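Local coordinates for L-cysteine S-thiosulfotransferase subunit SoxA (Paracoccus denitrificans, PDB 2C1D), which forms, with SoxX, the cytochrome complex that joins thiosulfate oxidatively to the carrier cysteine of SoxY, the initiating step of bacterial sulfur oxidation, at residues Q199-N203 with E245-R251; P2-L7 with Y36-F41. All coordinates share one frame; numbering follows the deposited sequence.

The two contacts stand in series along the chain: 2-7 with 36-41 closes before 199-203 with 245-251 opens. Their centres lie about 16 Å apart, yet they touch. Gln199 OE1 is 3.0 Å from Tyr36 N, a probable hydrogen bond, and Gln201 packs on Tyr36. Contact 1 is buried about 8 Å from the chain centre, within the second cytochrome c range, and sets a loop against helix 239-251. Contact 2, about 17 Å from that centre, lays the N-terminal segment over a 3-10 turn. The heme ligated by His184 and the active-site cysteine is touched by 199-203 and, on the 36-41 side, by Gly38; segment 2-7 packs outside 36-41, a second layer that does not line the pocket.

Contact 1 (Q199-N203 with E245-R251); sequences QGQIN and ELYVASR. With HEC (heme c), chain J.
The Gln201 side-chain amide lies close to the last backbone carbonyl of 245-251. NE2 sends a weak hydrogen bond of 3.4 Å to Arg251 O, and nearly in the amide plane it meets Gln199 OE1 at 3.0 Å, a stronger bond inside its own loop. A bend at chi2 (-82°) brings the amide round to this position. The Arg251 guanidinium is met at its edge, in plane, by water 2, which accepts from NE at 2.8 Å, and by Tyr247 CZ; its NH2 also forms a salt bridge with Glu185. Water 3 donates to Gln201 OE1 and to Val248 O, each at 2.7 Å, and accepts from Ile202 N, so it joins loop to helix through three bonds. The apolar part belongs to Ile202. With CG1 between the backbone N and the carbonyl carbon (chi1 64°), CD1 comes within 3.6 Å of Ala249 N, while CG2 sits 3.9 Å from Val248 CG1 and 3.4 Å from the heme methyl CMA. Ile202 and Val248 cross at about a right angle. Ile202 is therefore a spacer between the porphyrin edge and helix 239-251. The polar half relies largely on water, with one weak direct bond, which implies that ordered solvent satisfies much of this buried interface beside the heme that carries the active-site cysteine ligand.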
loop_
_atom_site.group_PDB
_atom_site.type_symbol
_atom_site.label_atom_id
_atom_site.label_comp_id
_atom_site.label_asym_id
_atom_site.label_seq_id
_atom_site.Cartn_x
_atom_site.Cartn_y
_atom_site.Cartn_z
ATOM N N GLN A 199 -5.289 6.691 -3.510
ATOM C CA GLN A 199 -5.699 5.613 -4.389
ATOM C C GLN A 199 -4.564 4.613 -4.620
ATOM O O GLN A 199 -4.693 3.741 -5.464
ATOM C CB GLN A 199 -6.213 6.137 -5.726
ATOM C CG GLN A 199 -7.512 6.867 -5.615
ATOM C CD GLN A 199 -7.890 7.587 -6.891
ATOM O OE1 GLN A 199 -7.069 7.700 -7.806
ATOM N NE2 GLN A 199 -9.170 8.037 -6.984
ATOM N N GLY A 200 -3.469 4.769 -3.882
ATOM C CA GLY A 200 -2.330 3.870 -3.970
ATOM C C GLY A 200 -1.772 3.811 -5.372
ATOM O O GLY A 200 -1.531 2.720 -5.890
ATOM N N GLN A 201 -1.582 4.976 -5.973
ATOM C CA GLN A 201 -1.019 5.084 -7.309
ATOM C C GLN A 201 0.510 5.053 -7.235
ATOM O O GLN A 201 1.092 5.423 -6.213
ATOM C CB GLN A 201 -1.511 6.360 -8.008
ATOM C CG GLN A 201 -3.069 6.575 -8.047
ATOM C CD GLN A 201 -3.770 5.814 -9.161
ATOM O OE1 GLN A 201 -3.178 4.913 -9.749
ATOM N NE2 GLN A 201 -5.048 6.172 -9.458
ATOM N N ILE A 202 1.134 4.634 -8.330
ATOM C CA ILE A 202 2.592 4.568 -8.449
ATOM C C ILE A 202 3.148 5.486 -9.533
ATOM O O ILE A 202 4.316 5.387 -9.873
ATOM C CB ILE A 202 3.120 3.103 -8.644
ATOM C CG1 ILE A 202 2.648 2.468 -9.949
ATOM C CG2 ILE A 202 2.696 2.226 -7.480
ATOM C CD1 ILE A 202 3.317 1.136 -10.218
ATOM N N ASN A 203 2.343 6.428 -10.026
ATOM C CA ASN A 203 2.841 7.400 -11.002
ATOM C C ASN A 203 3.947 8.305 -10.449
ATOM O O ASN A 203 4.648 8.952 -11.221
ATOM C CB ASN A 203 1.717 8.279 -11.547
ATOM C CG ASN A 203 1.228 9.288 -10.533
ATOM O OD1 ASN A 203 1.332 10.533 -10.729
ATOM N ND2 ASN A 203 0.684 8.789 -9.452
ATOM N N GLU A 245 2.820 -4.555 -10.554
ATOM C CA GLU A 245 3.324 -3.235 -10.950
ATOM C C GLU A 245 2.728 -2.783 -12.290
ATOM O O GLU A 245 2.425 -1.596 -12.480
ATOM C CB GLU A 245 4.878 -3.170 -10.986
ATOM C CG GLU A 245 5.382 -1.755 -11.248
ATOM C CD GLU A 245 6.881 -1.553 -11.079
ATOM O OE1 GLU A 245 7.465 -0.737 -11.839
ATOM O OE2 GLU A 245 7.478 -2.171 -10.190
ATOM N N LEU A 246 2.548 -3.720 -13.211
ATOM C CA LEU A 246 1.898 -3.439 -14.502
ATOM C C LEU A 246 0.457 -3.014 -14.302
ATOM O O LEU A 246 0.007 -2.007 -14.862
ATOM C CB LEU A 246 1.936 -4.680 -15.415
ATOM C CG LEU A 246 1.150 -4.658 -16.739
ATOM C CD1 LEU A 246 1.719 -3.635 -17.748
ATOM C CD2 LEU A 246 1.126 -6.046 -17.354
ATOM N N TYR A 247 -0.251 -3.772 -13.479
ATOM C CA TYR A 247 -1.643 -3.498 -13.233
ATOM C C TYR A 247 -1.827 -2.151 -12.496
ATOM O O TYR A 247 -2.647 -1.330 -12.897
ATOM C CB TYR A 247 -2.309 -4.646 -12.478
ATOM C CG TYR A 247 -3.726 -4.324 -12.190
ATOM C CD1 TYR A 247 -4.678 -4.355 -13.204
ATOM C CD2 TYR A 247 -4.121 -3.931 -10.922
ATOM C CE1 TYR A 247 -6.008 -4.019 -12.950
ATOM C CE2 TYR A 247 -5.430 -3.576 -10.668
ATOM C CZ TYR A 247 -6.368 -3.625 -11.690
ATOM O OH TYR A 247 -7.671 -3.255 -11.420
ATOM N N VAL A 248 -1.054 -1.927 -11.438
ATOM C CA VAL A 248 -1.212 -0.724 -10.607
ATOM C C VAL A 248 -0.771 0.510 -11.397
ATOM O O VAL A 248 -1.434 1.532 -11.354
ATOM C CB VAL A 248 -0.465 -0.842 -9.260
ATOM C CG1 VAL A 248 -0.589 0.441 -8.417
ATOM C CG2 VAL A 248 -1.031 -1.992 -8.451
ATOM N N ALA A 249 0.313 0.405 -12.157
ATOM C CA ALA A 249 0.712 1.487 -13.045
ATOM C C ALA A 249 -0.435 1.982 -13.945
ATOM O O ALA A 249 -0.625 3.181 -14.121
ATOM C CB ALA A 249 1.903 1.065 -13.910
ATOM N N SER A 250 -1.160 1.038 -14.528
ATOM C CA SER A 250 -2.225 1.331 -15.481
ATOM C C SER A 250 -3.410 1.990 -14.800
ATOM O O SER A 250 -4.151 2.712 -15.455
ATOM C CB SER A 250 -2.652 0.068 -16.242
ATOM O OG SER A 250 -3.441 -0.802 -15.444
ATOM N N ARG A 251 -3.605 1.772 -13.488
ATOM C CA ARG A 251 -4.657 2.469 -12.757
ATOM C C ARG A 251 -4.439 3.988 -12.721
ATOM O O ARG A 251 -5.377 4.744 -12.489
ATOM C CB ARG A 251 -4.829 1.935 -11.332
ATOM C CG ARG A 251 -5.331 0.484 -11.259
ATOM C CD ARG A 251 -5.249 -0.088 -9.850
ATOM N NE ARG A 251 -6.245 0.503 -8.983
ATOM C CZ ARG A 251 -7.504 0.085 -8.899
ATOM N NH1 ARG A 251 -7.927 -0.966 -9.599
ATOM N NH2 ARG A 251 -8.329 0.692 -8.060
HETATM FE FE HEC J . -1.233 0.635 0.331
HETATM C CHA HEC J . 0.380 3.643 0.484
HETATM C CHB HEC J . -0.070 0.271 -2.913
HETATM C CHC HEC J . -2.679 -2.411 0.175
HETATM C CHD HEC J . -2.776 1.221 3.300
HETATM N NA HEC J . -0.053 1.774 -0.982
HETATM C C1A HEC J . 0.504 2.986 -0.700
HETATM C C2A HEC J . 1.214 3.439 -1.865
HETATM C C3A HEC J . 1.084 2.482 -2.810
HETATM C C4A HEC J . 0.278 1.426 -2.267
HETATM C CMA HEC J . 1.668 2.469 -4.221
HETATM C CAA HEC J . 1.986 4.774 -2.002
HETATM C CBA HEC J . 1.104 5.783 -2.759
HETATM C CGA HEC J . 1.840 7.098 -2.991
HETATM O O1A HEC J . 1.231 8.008 -3.597
HETATM O O2A HEC J . 3.028 7.253 -2.554
HETATM N NB HEC J . -1.349 -0.768 -1.067
HETATM C C1B HEC J . -0.766 -0.770 -2.325
HETATM C C2B HEC J . -0.949 -2.062 -2.909
HETATM C C3B HEC J . -1.678 -2.797 -2.076
HETATM C C4B HEC J . -1.913 -2.011 -0.896
HETATM C CMB HEC J . -0.478 -2.450 -4.312
HETATM C CAB HEC J . -2.125 -4.258 -2.296
HETATM C CBB HEC J . -1.045 -5.086 -2.445
HETATM N NC HEC J . -2.519 -0.410 1.531
HETATM C C1C HEC J . -3.013 -1.648 1.263
HETATM C C2C HEC J . -3.855 -2.069 2.366
HETATM C C3C HEC J . -3.893 -1.053 3.249
HETATM C C4C HEC J . -3.047 0.002 2.705
HETATM C CMC HEC J . -4.552 -3.448 2.384
HETATM C CAC HEC J . -4.632 -0.857 4.617
HETATM C CBC HEC J . -4.748 -1.800 5.563
HETATM N ND HEC J . -1.195 2.141 1.653
HETATM C C1D HEC J . -1.920 2.178 2.847
HETATM C C2D HEC J . -1.621 3.401 3.564
HETATM C C3D HEC J . -0.633 4.137 2.691
HETATM C C4D HEC J . -0.433 3.290 1.537
HETATM C CMD HEC J . -2.170 3.876 4.921
HETATM C CAD HEC J . -0.006 5.531 2.939
HETATM C CBD HEC J . -1.065 6.594 2.589
HETATM C CGD HEC J . -1.333 6.689 1.100
HETATM O O1D HEC J . -2.249 6.034 0.556
HETATM O O2D HEC J . -0.643 7.433 0.400
HETATM O O HOH W 1 -7.159 2.213 -5.988
HETATM O O HOH W 2 -4.700 2.636 -7.903
HETATM O O HOH W 3 -0.790 4.030 -10.584
#

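Contact 2 (P2-L7 with Y36-F41)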
loop_
_atom_site.group_PDB
_atom_site.type_symbol
_atom_site.label_atom_id
_atom_site.label_comp_id
_atom_site.label_asym_id
_atom_site.label_seq_id
_atom_site.Cartn_x
_atom_site.Cartn_y
_atom_site.Cartn_z
ATOM N N PRO A 2 -9.383 14.187 -0.996
ATOM C CA PRO A 2 -8.315 14.844 -1.778
ATOM C C PRO A 2 -8.431 16.380 -1.851
ATOM O O PRO A 2 -9.503 16.922 -2.107
ATOM C CB PRO A 2 -8.446 14.216 -3.176
ATOM C CG PRO A 2 -9.865 13.740 -3.252
ATOM C CD PRO A 2 -10.287 13.394 -1.855
ATOM N N VAL A 3 -7.310 17.055 -1.610
ATOM C CA VAL A 3 -7.262 18.514 -1.558
ATOM C C VAL A 3 -7.425 19.134 -2.962
ATOM O O VAL A 3 -7.035 18.547 -3.966
ATOM C CB VAL A 3 -5.945 18.999 -0.884
ATOM C CG1 VAL A 3 -4.735 18.874 -1.840
ATOM C CG2 VAL A 3 -6.085 20.427 -0.364
ATOM N N GLU A 4 -8.051 20.300 -3.022
ATOM C CA GLU A 4 -8.036 21.113 -4.223
ATOM C C GLU A 4 -6.668 21.817 -4.235
ATOM O O GLU A 4 -6.381 22.634 -3.352
ATOM C CB GLU A 4 -9.201 22.115 -4.182
ATOM C CG GLU A 4 -9.317 23.054 -5.391
ATOM C CD GLU A 4 -10.190 22.502 -6.510
ATOM O OE1 GLU A 4 -11.369 22.945 -6.622
ATOM O OE2 GLU A 4 -9.689 21.644 -7.285
ATOM N N ASP A 5 -5.814 21.447 -5.198
ATOM C CA ASP A 5 -4.488 22.080 -5.397
ATOM C C ASP A 5 -3.952 21.739 -6.797
ATOM O O ASP A 5 -4.507 20.894 -7.495
ATOM C CB ASP A 5 -3.500 21.637 -4.304
ATOM C CG ASP A 5 -2.376 22.645 -4.040
ATOM O OD1 ASP A 5 -2.108 23.548 -4.858
ATOM O OD2 ASP A 5 -1.669 22.586 -3.019
ATOM N N GLY A 6 -2.909 22.442 -7.231
ATOM C CA GLY A 6 -2.253 22.154 -8.496
ATOM C C GLY A 6 -0.747 22.089 -8.317
ATOM O O GLY A 6 -0.196 22.789 -7.469
ATOM N N LEU A 7 -0.091 21.244 -9.109
ATOM C CA LEU A 7 1.344 21.016 -8.993
ATOM C C LEU A 7 2.087 21.409 -10.273
ATOM O O LEU A 7 1.906 20.810 -11.334
ATOM C CB LEU A 7 1.635 19.545 -8.616
ATOM C CG LEU A 7 3.105 19.110 -8.552
ATOM C CD1 LEU A 7 3.950 20.050 -7.683
ATOM C CD2 LEU A 7 3.210 17.669 -8.036
ATOM N N TYR A 36 -6.331 10.344 -8.936
ATOM C CA TYR A 36 -5.535 11.355 -8.270
ATOM C C TYR A 36 -4.164 10.787 -7.945
ATOM O O TYR A 36 -4.034 9.635 -7.536
ATOM C CB TYR A 36 -6.143 11.760 -6.915
ATOM C CG TYR A 36 -7.508 12.439 -6.963
ATOM C CD1 TYR A 36 -8.675 11.690 -6.853
ATOM C CD2 TYR A 36 -7.622 13.815 -7.081
ATOM C CE1 TYR A 36 -9.956 12.312 -6.898
ATOM C CE2 TYR A 36 -8.889 14.447 -7.114
ATOM C CZ TYR A 36 -10.041 13.687 -7.028
ATOM O OH TYR A 36 -11.280 14.296 -7.058
ATOM N N SER A 37 -3.158 11.622 -8.070
ATOM C CA SER A 37 -1.870 11.343 -7.459
ATOM C C SER A 37 -2.030 11.337 -5.949
ATOM O O SER A 37 -2.869 12.067 -5.405
ATOM C CB SER A 37 -0.893 12.452 -7.829
ATOM O OG SER A 37 0.251 12.445 -7.011
ATOM N N GLY A 38 -1.209 10.527 -5.289
ATOM C CA GLY A 38 -1.038 10.561 -3.846
ATOM C C GLY A 38 -0.634 11.896 -3.249
ATOM O O GLY A 38 -0.869 12.137 -2.072
ATOM N N TRP A 39 -0.032 12.771 -4.061
ATOM C CA TRP A 39 0.271 14.139 -3.669
ATOM C C TRP A 39 -0.952 14.880 -3.106
ATOM O O TRP A 39 -0.832 15.637 -2.128
ATOM C CB TRP A 39 0.824 14.882 -4.878
ATOM C CG TRP A 39 1.312 16.262 -4.662
ATOM C CD1 TRP A 39 2.552 16.650 -4.218
ATOM C CD2 TRP A 39 0.601 17.465 -4.957
ATOM N NE1 TRP A 39 2.643 18.022 -4.214
ATOM C CE2 TRP A 39 1.466 18.549 -4.669
ATOM C CE3 TRP A 39 -0.664 17.740 -5.454
ATOM C CZ2 TRP A 39 1.078 19.895 -4.825
ATOM C CZ3 TRP A 39 -1.052 19.097 -5.624
ATOM C CH2 TRP A 39 -0.167 20.143 -5.310
ATOM N N HIS A 40 -2.106 14.645 -3.707
ATOM C CA HIS A 40 -3.343 15.291 -3.292
ATOM C C HIS A 40 -3.784 14.942 -1.877
ATOM O O HIS A 40 -4.564 15.676 -1.298
ATOM C CB HIS A 40 -4.499 14.975 -4.270
ATOM C CG HIS A 40 -4.572 15.921 -5.419
ATOM N ND1 HIS A 40 -5.101 17.189 -5.303
ATOM C CD2 HIS A 40 -4.139 15.807 -6.697
ATOM C CE1 HIS A 40 -4.991 17.816 -6.462
ATOM N NE2 HIS A 40 -4.406 17.005 -7.324
ATOM N N PHE A 41 -3.317 13.824 -1.338
ATOM C CA PHE A 41 -3.715 13.377 -0.001
ATOM C C PHE A 41 -2.681 13.721 1.067
ATOM O O PHE A 41 -2.817 13.330 2.226
ATOM C CB PHE A 41 -3.939 11.866 -0.043
ATOM C CG PHE A 41 -4.984 11.450 -1.028
ATOM C CD1 PHE A 41 -4.661 11.245 -2.349
ATOM C CD2 PHE A 41 -6.299 11.255 -0.630
ATOM C CE1 PHE A 41 -5.621 10.881 -3.259
ATOM C CE2 PHE A 41 -7.264 10.868 -1.542
ATOM C CZ PHE A 41 -6.936 10.698 -2.847
#
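Two hydrogen bonds tie Val3 to His40 in both directions. The backbone bond from Val3 N to His40 O is 3.1 Å long and nearly straight (172°); the return bond, from His40 ND1 to Val3 O, is shorter at 2.7 Å, with Val3 O lying somewhat off the imidazole plane. Asp5 O also comes near the plane at the ring edge, 3.3 Å from His40 CE1. The imidazole itself is sandwiched, with Trp39 CE3 over one face and Tyr36 CD2 over the other, and its NE2 bonds to Thr20, so its rotation is fixed from several sides. CH-pi contacts form the second group. Pro2 straddles two rings, its CG 4.0 Å from the Tyr36 ring centroid and its CB 4.2 Å from that of Phe41, each over a face. Leu7 CG stands anti to the backbone N (chi1 176°), a torsion that lets CD2 sit 3.8 Å from the centroid of the five-membered ring of Trp39, only 6° off its normal. Third comes the charged group: the Asp5 carboxylate lies obliquely against the indole, CG 3.6 Å from Trp39 CH2, while its oxygens make salt bridges to Arg47 and Arg51. The 3-10 turn 38-41 is thus roofed by the N-terminal segment, beside strand 16-22, whose Ile18 pairs with Leu7, and helix 44-48, whose Arg47 O accepts from Trp39 NE1.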